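Local coordinates for acyl-[acyl-carrier-protein]--UDP-N-acetylglucosamine O-acyltransferase (Acinetobacter baumannii, PDB 4E6U) that catalyses transfer of an acyl group from acyl carrier protein to UDP-N-acetylglucosamine, an early step of lipopolysaccharide synthesis, at residues I179-P184 with S259-V264; A234-K239 with I253-E257; V141-V147 with S159-C165. All blocks are in the same frame, centred on the assembly; numbering follows the deposited sequence.

From the N terminus the chain winds through a parallel beta-helix, and contact 3 comes first: V141-V147 and S159-C165 are equivalent parts of consecutive coils, the second closing one turn of 18 residues. I179-P184 follows; I179 continues the same parallel sheet, with I179 N 2.8 Å from G160 O and I179 O 2.9 Å from H162 N. Contact 1 then closes a long excursion by returning S259-V264, near the C terminus, to this last coil. Contact 2 lies within that excursion and pairs two of its helices; it meets contact 1 where L256 CD1 is 4.0 Å from P184 CG. Contacts 2 and 3 do not touch, their nearest atoms being about 9 Å apart.

Contact 1: I179-P184 with S259-V264; sequences ILKDVP and SERGIV. With EDO (1,2-ethanediol), chain I.
I179, ending strand 178-179, is extended (phi/psi -98/116) and brings CG2 to 4.3 Å from V264 CG1. L180 turns the chain (-111/-11), and its carbonyl O accepts two hydrogen bonds from the edge of the R261 guanidinium, 2.8 Å from R261 NE and 2.9 Å from R261 NH2. K181, extended with chi1 m and the rest t, runs along the opposing backbone: K181 CB is 3.5 Å from G262 O and K181 CD 3.5 Å from I263 O. D182 forms a single beta bridge to I263 (D182 CA to I263 CA 4.4 Å), with D182 N to G262 O at 2.8 Å and V264 N to D182 O at 2.9 Å. This bridge fastens the chain after helix 250-258 to the loop that leaves strand 178-179 of the beta-helix. G262 (phi/psi 80/-177) adopts angles that call for glycine. The D182 side chain (m) takes a hydrogen bond from S259 OG at OD2, 2.8 Å, while a water links D182 OD1 (2.6 Å) to E260 N (3.1 Å). V183 points away, yet its CG2 lies 3.7 Å from V264 CG2. P184 CG rests 4.2 Å from I263 CG2, and P184 packs on helix 250-258.

Contact 2: A234-K239 with I253-E257; sequences AIDQIK and IDSLE
I235 reaches across the interface with chi1 m and chi2 t, overlapping three residues of the facing helix: its CG2 is 3.8 Å from I253 CG2, while its CD1 is 3.7 Å from L256 CB and 3.4 Å from E257 CG. Both segments are regular alpha-helix, as the i to i+4 backbone hydrogen bonds within each confirm: I238 N to A234 O at 2.9 Å, K239 N to I235 O at 2.8 Å and E257 N to I253 O at 2.9 Å. The axes of these short segments approach to 10.3 Å and cross at -159°, so the helices run nearly antiparallel. I235 and I253 have the closest CA atoms across the pair, 5.8 Å apart. These are helices 231-241 and 250-258, joined by a short connection, and they form an antiparallel helical hairpin in the C-terminal helical domain characteristic of LpxA. One turn along from I235, I238 (m, t) places CG2 3.8 Å from I253 CD1, and the aliphatic part of K239 adds a contact from CG to the same I253 CD1 at 3.9 Å. I253 has the same m, t rotamer. L256, with chi1 -90° and chi2 52°, extends CD2 to 4.4 Å from A234 CB. On the exposed margin, K239 NZ and E257 OE2 are 4.0 Å apart, beyond salt-bridge range. On helix 211-225, A234 packs on I224 and I238 on A220 and I224.

Contact 3: V141-V147 with S159-C165; sequences VGVAGHV and SGIHQFC. With EDO (1,2-ethanediol), chain I.
Two successive coils of the left-handed parallel beta-helix, the fold of hexapeptide-repeat acyltransferases, stack here with V141, G142, V143 and G145 opposite S159, G160, I161 and Q163 (n with n+18), while V147 CA lies nearest F164 CA, 4.7 Å. G142 and V143 bridge in parallel to G160 and I161 (CA-CA 4.7 and 4.9 Å). The hydrogen bonds run G142 N to S159 O at 2.9 Å, I161 N to G142 O at 2.9 Å and A144 N to I161 O at 3.0 Å. Type II turns follow at A144-V147 and H162-C165, their third residues H146 and F164 at positive phi (64° and 74°). The corners remain linked by F164 N to G145 O, 2.9 Å. Beside this link the H146 and F164 rings form an offset stack, planes at 3° and centroids 4.3 Å apart; H146 ND1 is also hydrogen-bonded to D107. Inside the coil, I161 (m, t) sets CG2 3.9 Å from V147 CG1 and CD1 4.3 Å from V143 CG2. Q163 NE2 makes a weak hydrogen bond to 1,2-ethanediol O1, 2.8 Å. Strand 142-143 lies between strands 124-125 and 160-161, and strand 178-179 flanks the latter on its other side, while I161 packs on strand 172-173.

Contact 1: I179-P184 with S259-V264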
ATOM      1  N   ILE A 179      -6.038   7.096  11.100  1.00 15.54           N
ATOM      2  CA  ILE A 179      -5.944   7.627  12.453  1.00 15.46           C
ATOM      3  C   ILE A 179      -5.421   9.049  12.420  1.00 16.01           C
ATOM      4  O   ILE A 179      -4.293   9.295  12.002  1.00 16.56           O
ATOM      5  CB  ILE A 179      -5.045   6.729  13.337  1.00 16.46           C
ATOM      6  CG1 ILE A 179      -5.597   5.294  13.395  1.00 17.13           C
ATOM      7  CG2 ILE A 179      -4.881   7.345  14.739  1.00 17.54           C
ATOM      8  CD1 ILE A 179      -6.999   5.156  13.980  1.00 20.87           C
ATOM      9  N   LEU A 180      -6.253   9.994  12.853  1.00 16.36           N
ATOM     10  CA  LEU A 180      -5.913  11.416  12.769  1.00 16.72           C
ATOM     11  C   LEU A 180      -5.656  12.062  14.123  1.00 17.27           C
ATOM     12  O   LEU A 180      -5.176  13.200  14.185  1.00 18.25           O
ATOM     13  CB  LEU A 180      -7.018  12.194  12.040  1.00 17.94           C
ATOM     14  CG  LEU A 180      -7.355  11.743  10.624  1.00 18.41           C
ATOM     15  CD1 LEU A 180      -8.519  12.581  10.093  1.00 21.01           C
ATOM     16  CD2 LEU A 180      -6.143  11.858   9.713  1.00 19.19           C
ATOM     17  N   LYS A 181      -5.979  11.337  15.193  1.00 16.79           N
ATOM     18  CA  LYS A 181      -5.820  11.819  16.562  1.00 17.32           C
ATOM     19  C   LYS A 181      -5.271  10.688  17.424  1.00 17.84           C
ATOM     20  O   LYS A 181      -5.051   9.578  16.933  1.00 18.47           O
ATOM     21  CB  LYS A 181      -7.157  12.339  17.110  1.00 18.18           C
ATOM     22  CG  LYS A 181      -7.634  13.600  16.393  1.00 21.48           C
ATOM     23  CD  LYS A 181      -8.857  14.170  17.058  1.00 24.60           C
ATOM     24  CE  LYS A 181      -9.312  15.419  16.355  1.00 27.28           C
ATOM     25  NZ  LYS A 181     -10.637  15.840  16.904  1.00 29.83           N
ATOM     26  N   ASP A 182      -5.031  10.959  18.701  1.00 17.64           N
ATOM     27  CA  ASP A 182      -4.368   9.981  19.554  1.00 17.91           C
ATOM     28  C   ASP A 182      -5.278   8.826  19.906  1.00 17.52           C
ATOM     29  O   ASP A 182      -6.503   9.016  20.043  1.00 17.86           O
ATOM     30  CB  ASP A 182      -3.896  10.632  20.845  1.00 18.79           C
ATOM     31  CG  ASP A 182      -2.773  11.615  20.634  1.00 21.21           C
ATOM     32  OD1 ASP A 182      -2.261  11.786  19.493  1.00 17.96           O
ATOM     33  OD2 ASP A 182      -2.388  12.228  21.650  1.00 22.98           O
ATOM     34  N   VAL A 183      -4.692   7.641  20.064  1.00 16.56           N
ATOM     35  CA  VAL A 183      -5.429   6.468  20.499  1.00 16.28           C
ATOM     36  C   VAL A 183      -4.917   6.089  21.874  1.00 16.37           C
ATOM     37  O   VAL A 183      -3.784   5.642  22.020  1.00 17.09           O
ATOM     38  CB  VAL A 183      -5.292   5.287  19.509  1.00 14.98           C
ATOM     39  CG1 VAL A 183      -6.076   4.063  19.998  1.00 17.03           C
ATOM     40  CG2 VAL A 183      -5.780   5.712  18.125  1.00 17.20           C
ATOM     41  N   PRO A 184      -5.751   6.271  22.903  1.00 16.15           N
ATOM     42  CA  PRO A 184      -5.269   6.009  24.254  1.00 15.99           C
ATOM     43  C   PRO A 184      -4.991   4.540  24.546  1.00 14.95           C
ATOM     44  O   PRO A 184      -5.427   3.642  23.798  1.00 15.91           O
ATOM     45  CB  PRO A 184      -6.424   6.528  25.137  1.00 16.37           C
ATOM     46  CG  PRO A 184      -7.123   7.505  24.295  1.00 17.43           C
ATOM     47  CD  PRO A 184      -7.068   6.934  22.902  1.00 17.16           C
ATOM     48  N   SER A 259      -1.483  13.968  25.285  1.00 22.91           N
ATOM     49  CA  SER A 259      -2.038  14.220  23.961  1.00 25.16           C
ATOM     50  C   SER A 259      -1.723  15.616  23.418  1.00 27.21           C
ATOM     51  O   SER A 259      -1.834  16.602  24.137  1.00 28.74           O
ATOM     52  CB  SER A 259      -3.549  14.003  23.986  1.00 23.51           C
ATOM     53  OG  SER A 259      -4.114  14.209  22.701  1.00 24.47           O
ATOM     54  N   GLU A 260      -1.322  15.679  22.148  1.00 28.89           N
ATOM     55  CA  GLU A 260      -1.112  16.949  21.454  1.00 30.34           C
ATOM     56  C   GLU A 260      -2.178  17.202  20.392  1.00 30.43           C
ATOM     57  O   GLU A 260      -2.579  18.340  20.160  1.00 31.81           O
ATOM     58  CB  GLU A 260       0.287  16.996  20.831  1.00 31.47           C
ATOM     59  CG  GLU A 260       1.383  17.265  21.855  1.00 34.99           C
ATOM     60  CD  GLU A 260       2.787  17.269  21.270  1.00 39.36           C
ATOM     61  OE1 GLU A 260       3.741  17.255  22.081  1.00 40.96           O
ATOM     62  OE2 GLU A 260       2.948  17.287  20.020  1.00 40.81           O
ATOM     63  N   ARG A 261      -2.649  16.137  19.755  1.00 30.30           N
ATOM     64  CA  ARG A 261      -3.619  16.280  18.676  1.00 29.79           C
ATOM     65  C   ARG A 261      -5.051  16.089  19.143  1.00 29.37           C
ATOM     66  O   ARG A 261      -5.984  16.153  18.336  1.00 29.59           O
ATOM     67  CB  ARG A 261      -3.290  15.307  17.551  1.00 29.76           C
ATOM     68  CG  ARG A 261      -2.042  15.723  16.803  1.00 29.61           C
ATOM     69  CD  ARG A 261      -1.816  14.885  15.574  1.00 28.74           C
ATOM     70  NE  ARG A 261      -2.966  14.871  14.668  1.00 28.17           N
ATOM     71  CZ  ARG A 261      -3.259  15.821  13.784  1.00 30.56           C
ATOM     72  NH1 ARG A 261      -2.496  16.908  13.666  1.00 31.31           N
ATOM     73  NH2 ARG A 261      -4.335  15.686  13.015  1.00 30.85           N
ATOM     74  N   GLY A 262      -5.227  15.860  20.443  1.00 28.75           N
ATOM     75  CA  GLY A 262      -6.518  15.418  20.940  1.00 28.26           C
ATOM     76  C   GLY A 262      -6.663  13.922  20.688  1.00 27.99           C
ATOM     77  O   GLY A 262      -5.739  13.286  20.183  1.00 27.42           O
ATOM     78  N   ILE A 263      -7.819  13.361  21.025  1.00 28.60           N
ATOM     79  CA  ILE A 263      -8.016  11.907  20.943  1.00 29.04           C
ATOM     80  C   ILE A 263      -9.125  11.481  19.962  1.00 29.38           C
ATOM     81  O   ILE A 263     -10.046  12.259  19.678  1.00 29.54           O
ATOM     82  CB  ILE A 263      -8.218  11.282  22.354  1.00 29.16           C
ATOM     83  CG1 ILE A 263      -9.500  11.810  22.999  1.00 29.99           C
ATOM     84  CG2 ILE A 263      -6.998  11.553  23.264  1.00 29.12           C
ATOM     85  CD1 ILE A 263      -9.914  11.033  24.240  1.00 30.04           C
ATOM     86  N   VAL A 264      -9.027  10.253  19.446  1.00 29.42           N
ATOM     87  CA  VAL A 264      -9.991   9.683  18.487  1.00 30.79           C
ATOM     88  C   VAL A 264     -11.314   9.323  19.147  1.00 31.83           C
ATOM     89  O   VAL A 264     -11.332   8.650  20.180  1.00 32.09           O
ATOM     90  CB  VAL A 264      -9.461   8.393  17.783  1.00 31.13           C
ATOM     91  CG1 VAL A 264      -8.295   8.699  16.878  1.00 30.61           C
ATOM     92  CG2 VAL A 264      -9.101   7.300  18.802  1.00 33.42           C
TER
HETATM   93  C1  EDO I 308      -2.016  19.015  10.414  1.00 60.06           C
HETATM   94  O1  EDO I 308      -0.885  18.577  11.176  1.00 60.70           O
HETATM   95  C2  EDO I 308      -3.119  19.462  11.365  1.00 60.04           C
HETATM   96  O2  EDO I 308      -4.276  18.642  11.168  1.00 59.67           O
HETATM   97  O   HOH W   1      -0.651  13.841  19.725  1.00 22.63           O

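Contact 2: A234-K239 with I253-E257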
ATOM      1  N   ALA A 234     -12.357  14.059  32.558  1.00 15.38           N
ATOM      2  CA  ALA A 234     -12.378  12.611  32.668  1.00 15.46           C
ATOM      3  C   ALA A 234     -11.219  12.112  33.534  1.00 15.44           C
ATOM      4  O   ALA A 234     -11.390  11.187  34.327  1.00 15.55           O
ATOM      5  CB  ALA A 234     -12.345  11.954  31.263  1.00 15.80           C
ATOM      6  N   ILE A 235     -10.048  12.738  33.379  1.00 15.84           N
ATOM      7  CA  ILE A 235      -8.892  12.396  34.213  1.00 16.36           C
ATOM      8  C   ILE A 235      -9.231  12.583  35.693  1.00 15.80           C
ATOM      9  O   ILE A 235      -8.951  11.708  36.521  1.00 15.96           O
ATOM     10  CB  ILE A 235      -7.654  13.241  33.862  1.00 16.34           C
ATOM     11  CG1 ILE A 235      -7.074  12.809  32.512  1.00 17.36           C
ATOM     12  CG2 ILE A 235      -6.562  13.084  34.938  1.00 18.49           C
ATOM     13  CD1 ILE A 235      -6.118  13.830  31.945  1.00 18.98           C
ATOM     14  N   ASP A 236      -9.888  13.704  36.013  1.00 15.79           N
ATOM     15  CA  ASP A 236     -10.226  13.951  37.421  1.00 16.52           C
ATOM     16  C   ASP A 236     -11.107  12.828  37.961  1.00 16.32           C
ATOM     17  O   ASP A 236     -10.926  12.353  39.094  1.00 16.19           O
ATOM     18  CB  ASP A 236     -10.927  15.305  37.592  1.00 16.92           C
ATOM     19  CG  ASP A 236      -9.996  16.499  37.417  1.00 19.10           C
ATOM     20  OD1 ASP A 236      -8.766  16.353  37.624  1.00 22.54           O
ATOM     21  OD2 ASP A 236     -10.502  17.590  37.083  1.00 20.12           O
ATOM     22  N   GLN A 237     -12.081  12.380  37.172  1.00 15.08           N
ATOM     23  CA  GLN A 237     -12.962  11.301  37.614  1.00 14.95           C
ATOM     24  C   GLN A 237     -12.255   9.965  37.743  1.00 15.66           C
ATOM     25  O   GLN A 237     -12.518   9.197  38.675  1.00 16.67           O
ATOM     26  CB  GLN A 237     -14.180  11.173  36.690  1.00 14.68           C
ATOM     27  CG  GLN A 237     -15.074  12.427  36.696  1.00 14.49           C
ATOM     28  CD  GLN A 237     -15.498  12.826  38.103  1.00 12.91           C
ATOM     29  OE1 GLN A 237     -15.906  11.974  38.900  1.00 13.11           O
ATOM     30  NE2 GLN A 237     -15.390  14.124  38.412  1.00 14.64           N
ATOM     31  N   ILE A 238     -11.339   9.684  36.815  1.00 15.73           N
ATOM     32  CA  ILE A 238     -10.592   8.433  36.871  1.00 17.07           C
ATOM     33  C   ILE A 238      -9.685   8.415  38.112  1.00 17.21           C
ATOM     34  O   ILE A 238      -9.623   7.416  38.828  1.00 17.66           O
ATOM     35  CB  ILE A 238      -9.797   8.197  35.555  1.00 16.90           C
ATOM     36  CG1 ILE A 238     -10.775   8.011  34.391  1.00 17.09           C
ATOM     37  CG2 ILE A 238      -8.920   6.953  35.662  1.00 16.72           C
ATOM     38  CD1 ILE A 238     -10.112   8.157  33.006  1.00 17.62           C
ATOM     39  N   LYS A 239      -9.026   9.543  38.359  1.00 18.37           N
ATOM     40  CA  LYS A 239      -8.161   9.689  39.540  1.00 20.71           C
ATOM     41  C   LYS A 239      -8.928   9.482  40.837  1.00 21.87           C
ATOM     42  O   LYS A 239      -8.462   8.779  41.735  1.00 23.25           O
ATOM     43  CB  LYS A 239      -7.529  11.075  39.572  1.00 22.15           C
ATOM     44  CG  LYS A 239      -6.350  11.265  38.665  1.00 23.44           C
ATOM     45  CD  LYS A 239      -5.718  12.628  38.940  1.00 28.57           C
ATOM     46  CE  LYS A 239      -4.525  12.891  38.048  1.00 30.42           C
ATOM     47  NZ  LYS A 239      -3.982  14.262  38.292  1.00 32.74           N
ATOM     48  N   ILE A 253      -4.785   7.754  31.889  1.00 17.99           N
ATOM     49  CA  ILE A 253      -4.517   9.111  32.329  1.00 18.17           C
ATOM     50  C   ILE A 253      -3.330   9.711  31.564  1.00 17.10           C
ATOM     51  O   ILE A 253      -3.421  10.814  31.044  1.00 17.66           O
ATOM     52  CB  ILE A 253      -4.294   9.171  33.859  1.00 18.14           C
ATOM     53  CG1 ILE A 253      -5.616   8.854  34.582  1.00 19.38           C
ATOM     54  CG2 ILE A 253      -3.787  10.547  34.266  1.00 19.64           C
ATOM     55  CD1 ILE A 253      -5.459   8.533  36.070  1.00 20.70           C
ATOM     56  N   ASP A 254      -2.251   8.935  31.448  1.00 17.71           N
ATOM     57  CA  ASP A 254      -1.065   9.366  30.712  1.00 18.74           C
ATOM     58  C   ASP A 254      -1.415   9.718  29.268  1.00 17.49           C
ATOM     59  O   ASP A 254      -0.988  10.738  28.757  1.00 17.76           O
ATOM     60  CB  ASP A 254       0.011   8.275  30.695  1.00 19.31           C
ATOM     61  CG  ASP A 254       0.647   8.018  32.055  1.00 22.45           C
ATOM     62  OD1 ASP A 254       0.571   8.879  32.973  1.00 24.50           O
ATOM     63  OD2 ASP A 254       1.250   6.928  32.188  1.00 25.30           O
ATOM     64  N   SER A 255      -2.197   8.861  28.599  1.00 16.91           N
ATOM     65  CA  SER A 255      -2.628   9.160  27.227  1.00 17.23           C
ATOM     66  C   SER A 255      -3.278  10.534  27.110  1.00 17.16           C
ATOM     67  O   SER A 255      -2.989  11.305  26.197  1.00 18.56           O
ATOM     68  CB  SER A 255      -3.629   8.111  26.734  1.00 17.61           C
ATOM     69  OG  SER A 255      -3.047   6.825  26.669  1.00 18.01           O
ATOM     70  N   LEU A 256      -4.194  10.826  28.030  1.00 17.96           N
ATOM     71  CA  LEU A 256      -4.944  12.065  27.939  1.00 19.20           C
ATOM     72  C   LEU A 256      -4.097  13.277  28.308  1.00 18.44           C
ATOM     73  O   LEU A 256      -4.231  14.332  27.701  1.00 20.20           O
ATOM     74  CB  LEU A 256      -6.199  11.977  28.801  1.00 18.91           C
ATOM     75  CG  LEU A 256      -7.451  11.436  28.072  1.00 20.99           C
ATOM     76  CD1 LEU A 256      -7.261  10.097  27.319  1.00 23.23           C
ATOM     77  CD2 LEU A 256      -8.574  11.313  29.089  1.00 21.83           C
ATOM     78  N   GLU A 257      -3.188  13.092  29.259  1.00 19.36           N
ATOM     79  CA  GLU A 257      -2.299  14.179  29.672  1.00 20.83           C
ATOM     80  C   GLU A 257      -1.240  14.492  28.618  1.00 21.82           C
ATOM     81  O   GLU A 257      -0.825  15.637  28.465  1.00 22.94           O
ATOM     82  CB  GLU A 257      -1.647  13.845  31.014  1.00 21.51           C
ATOM     83  CG  GLU A 257      -2.685  13.853  32.142  1.00 23.90           C
ATOM     84  CD  GLU A 257      -2.132  13.701  33.544  1.00 27.88           C
ATOM     85  OE1 GLU A 257      -1.087  13.042  33.747  1.00 28.92           O
ATOM     86  OE2 GLU A 257      -2.785  14.245  34.466  1.00 29.31           O
TER

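Contact 3: V141-V147 with S159-C165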
ATOM      1  N   VAL A 141       1.059  -0.772   6.437  1.00 14.32           N
ATOM      2  CA  VAL A 141       0.814   0.269   7.447  1.00 13.26           C
ATOM      3  C   VAL A 141       1.749   1.455   7.216  1.00 13.70           C
ATOM      4  O   VAL A 141       2.959   1.265   7.009  1.00 14.15           O
ATOM      5  CB  VAL A 141       0.935  -0.307   8.857  1.00 13.64           C
ATOM      6  CG1 VAL A 141       1.054   0.819   9.894  1.00 14.90           C
ATOM      7  CG2 VAL A 141      -0.262  -1.180   9.156  1.00 15.40           C
ATOM      8  N   GLY A 142       1.198   2.655   7.217  1.00 14.13           N
ATOM      9  CA  GLY A 142       1.990   3.867   7.075  1.00 14.94           C
ATOM     10  C   GLY A 142       1.966   4.663   8.353  1.00 15.17           C
ATOM     11  O   GLY A 142       0.903   5.127   8.769  1.00 17.47           O
ATOM     12  N   VAL A 143       3.116   4.820   8.975  1.00 13.60           N
ATOM     13  CA  VAL A 143       3.228   5.608  10.197  1.00 13.47           C
ATOM     14  C   VAL A 143       3.950   6.898   9.825  1.00 13.56           C
ATOM     15  O   VAL A 143       5.125   6.885   9.448  1.00 13.57           O
ATOM     16  CB  VAL A 143       3.986   4.849  11.278  1.00 12.22           C
ATOM     17  CG1 VAL A 143       3.944   5.628  12.599  1.00 13.91           C
ATOM     18  CG2 VAL A 143       3.427   3.437  11.458  1.00 14.38           C
ATOM     19  N   ALA A 144       3.245   8.025   9.915  1.00 13.20           N
ATOM     20  CA  ALA A 144       3.795   9.300   9.479  1.00 13.03           C
ATOM     21  C   ALA A 144       4.733   9.913  10.526  1.00 13.06           C
ATOM     22  O   ALA A 144       5.005   9.327  11.572  1.00 12.82           O
ATOM     23  CB  ALA A 144       2.661  10.265   9.088  1.00 14.61           C
ATOM     24  N   GLY A 145       5.241  11.096  10.209  1.00 13.42           N
ATOM     25  CA  GLY A 145       6.306  11.689  11.011  1.00 13.05           C
ATOM     26  C   GLY A 145       5.977  11.949  12.465  1.00 13.32           C
ATOM     27  O   GLY A 145       4.867  12.356  12.799  1.00 13.24           O
ATOM     28  N   HIS A 146       6.964  11.752  13.332  1.00 13.32           N
ATOM     29  CA  HIS A 146       6.869  12.129  14.757  1.00 13.59           C
ATOM     30  C   HIS A 146       5.807  11.369  15.534  1.00 14.48           C
ATOM     31  O   HIS A 146       5.383  11.808  16.602  1.00 15.94           O
ATOM     32  CB  HIS A 146       6.619  13.657  14.954  1.00 13.56           C
ATOM     33  CG  HIS A 146       7.409  14.543  14.038  1.00 14.67           C
ATOM     34  ND1 HIS A 146       8.647  15.047  14.373  1.00 16.41           N
ATOM     35  CD2 HIS A 146       7.114  15.052  12.819  1.00 15.65           C
ATOM     36  CE1 HIS A 146       9.088  15.817  13.393  1.00 16.64           C
ATOM     37  NE2 HIS A 146       8.179  15.834  12.436  1.00 16.95           N
ATOM     38  N   VAL A 147       5.362  10.227  15.019  1.00 12.72           N
ATOM     39  CA  VAL A 147       4.381   9.415  15.721  1.00 13.88           C
ATOM     40  C   VAL A 147       5.037   8.623  16.844  1.00 14.58           C
ATOM     41  O   VAL A 147       6.142   8.069  16.676  1.00 13.87           O
ATOM     42  CB  VAL A 147       3.633   8.452  14.730  1.00 13.35           C
ATOM     43  CG1 VAL A 147       2.805   7.397  15.459  1.00 13.30           C
ATOM     44  CG2 VAL A 147       2.750   9.251  13.797  1.00 14.13           C
ATOM     45  N   SER A 159      -3.583   0.501   7.254  1.00 15.51           N
ATOM     46  CA  SER A 159      -3.933   1.665   8.058  1.00 15.63           C
ATOM     47  C   SER A 159      -2.867   2.739   7.930  1.00 15.61           C
ATOM     48  O   SER A 159      -1.706   2.451   7.581  1.00 16.92           O
ATOM     49  CB  SER A 159      -4.120   1.290   9.522  1.00 16.06           C
ATOM     50  OG  SER A 159      -5.214   0.396   9.671  1.00 17.39           O
ATOM     51  N   GLY A 160      -3.271   3.979   8.188  1.00 14.81           N
ATOM     52  CA  GLY A 160      -2.376   5.129   8.207  1.00 14.54           C
ATOM     53  C   GLY A 160      -2.512   5.874   9.510  1.00 15.27           C
ATOM     54  O   GLY A 160      -3.625   6.072  10.016  1.00 16.46           O
ATOM     55  N   ILE A 161      -1.383   6.304  10.051  1.00 14.72           N
ATOM     56  CA  ILE A 161      -1.360   7.093  11.274  1.00 15.19           C
ATOM     57  C   ILE A 161      -0.765   8.452  10.966  1.00 15.62           C
ATOM     58  O   ILE A 161       0.380   8.557  10.562  1.00 16.11           O
ATOM     59  CB  ILE A 161      -0.580   6.387  12.373  1.00 14.77           C
ATOM     60  CG1 ILE A 161      -1.150   4.978  12.582  1.00 17.97           C
ATOM     61  CG2 ILE A 161      -0.638   7.222  13.681  1.00 15.33           C
ATOM     62  CD1 ILE A 161      -0.328   4.105  13.479  1.00 18.47           C
ATOM     63  N   HIS A 162      -1.565   9.496  11.159  1.00 15.61           N
ATOM     64  CA  HIS A 162      -1.200  10.881  10.858  1.00 15.73           C
ATOM     65  C   HIS A 162      -0.043  11.394  11.720  1.00 14.94           C
ATOM     66  O   HIS A 162       0.134  10.969  12.862  1.00 14.56           O
ATOM     67  CB  HIS A 162      -2.451  11.758  11.093  1.00 17.27           C
ATOM     68  CG  HIS A 162      -2.354  13.162  10.567  1.00 20.44           C
ATOM     69  ND1 HIS A 162      -1.833  14.209  11.303  1.00 23.93           N
ATOM     70  CD2 HIS A 162      -2.771  13.699   9.395  1.00 23.48           C
ATOM     71  CE1 HIS A 162      -1.911  15.324  10.591  1.00 24.52           C
ATOM     72  NE2 HIS A 162      -2.474  15.042   9.430  1.00 25.67           N
ATOM     73  N   GLN A 163       0.730  12.317  11.156  1.00 14.35           N
ATOM     74  CA  GLN A 163       1.865  12.935  11.875  1.00 15.69           C
ATOM     75  C   GLN A 163       1.499  13.412  13.279  1.00 15.66           C
ATOM     76  O   GLN A 163       0.389  13.922  13.516  1.00 15.87           O
ATOM     77  CB  GLN A 163       2.476  14.083  11.061  1.00 17.33           C
ATOM     78  CG  GLN A 163       1.475  15.173  10.712  1.00 20.52           C
ATOM     79  CD  GLN A 163       2.090  16.417  10.079  1.00 26.85           C
ATOM     80  OE1 GLN A 163       3.294  16.499   9.866  1.00 29.19           O
ATOM     81  NE2 GLN A 163       1.244  17.394   9.779  1.00 29.08           N
ATOM     82  N   PHE A 164       2.422  13.190  14.209  1.00 14.45           N
ATOM     83  CA  PHE A 164       2.333  13.662  15.602  1.00 15.42           C
ATOM     84  C   PHE A 164       1.353  12.905  16.477  1.00 15.52           C
ATOM     85  O   PHE A 164       1.272  13.167  17.682  1.00 17.45           O
ATOM     86  CB  PHE A 164       2.063  15.179  15.701  1.00 15.68           C
ATOM     87  CG  PHE A 164       3.156  16.013  15.119  1.00 16.92           C
ATOM     88  CD1 PHE A 164       4.341  16.202  15.826  1.00 17.95           C
ATOM     89  CD2 PHE A 164       3.011  16.604  13.873  1.00 19.96           C
ATOM     90  CE1 PHE A 164       5.369  16.988  15.284  1.00 19.12           C
ATOM     91  CE2 PHE A 164       4.035  17.373  13.329  1.00 20.33           C
ATOM     92  CZ  PHE A 164       5.206  17.555  14.040  1.00 19.60           C
ATOM     93  N   CYS A 165       0.621  11.947  15.915  1.00 14.83           N
ATOM     94  CA  CYS A 165      -0.271  11.146  16.746  1.00 14.95           C
ATOM     95  C   CYS A 165       0.469  10.253  17.743  1.00 14.56           C
ATOM     96  O   CYS A 165       1.645   9.902  17.543  1.00 14.83           O
ATOM     97  CB  CYS A 165      -1.184  10.282  15.879  1.00 14.53           C
ATOM     98  SG  CYS A 165      -2.445  11.216  14.990  1.00 18.37           S
TER
HETATM   99  C1  EDO I 308      -2.016  19.015  10.414  1.00 60.06           C
HETATM  100  O1  EDO I 308      -0.885  18.577  11.176  1.00 60.70           O
HETATM  101  C2  EDO I 308      -3.119  19.462  11.365  1.00 60.04           C
HETATM  102  O2  EDO I 308      -4.276  18.642  11.168  1.00 59.67           O
HETATM  103  O   HOH W   2       3.783  11.902  18.859  1.00 21.24           O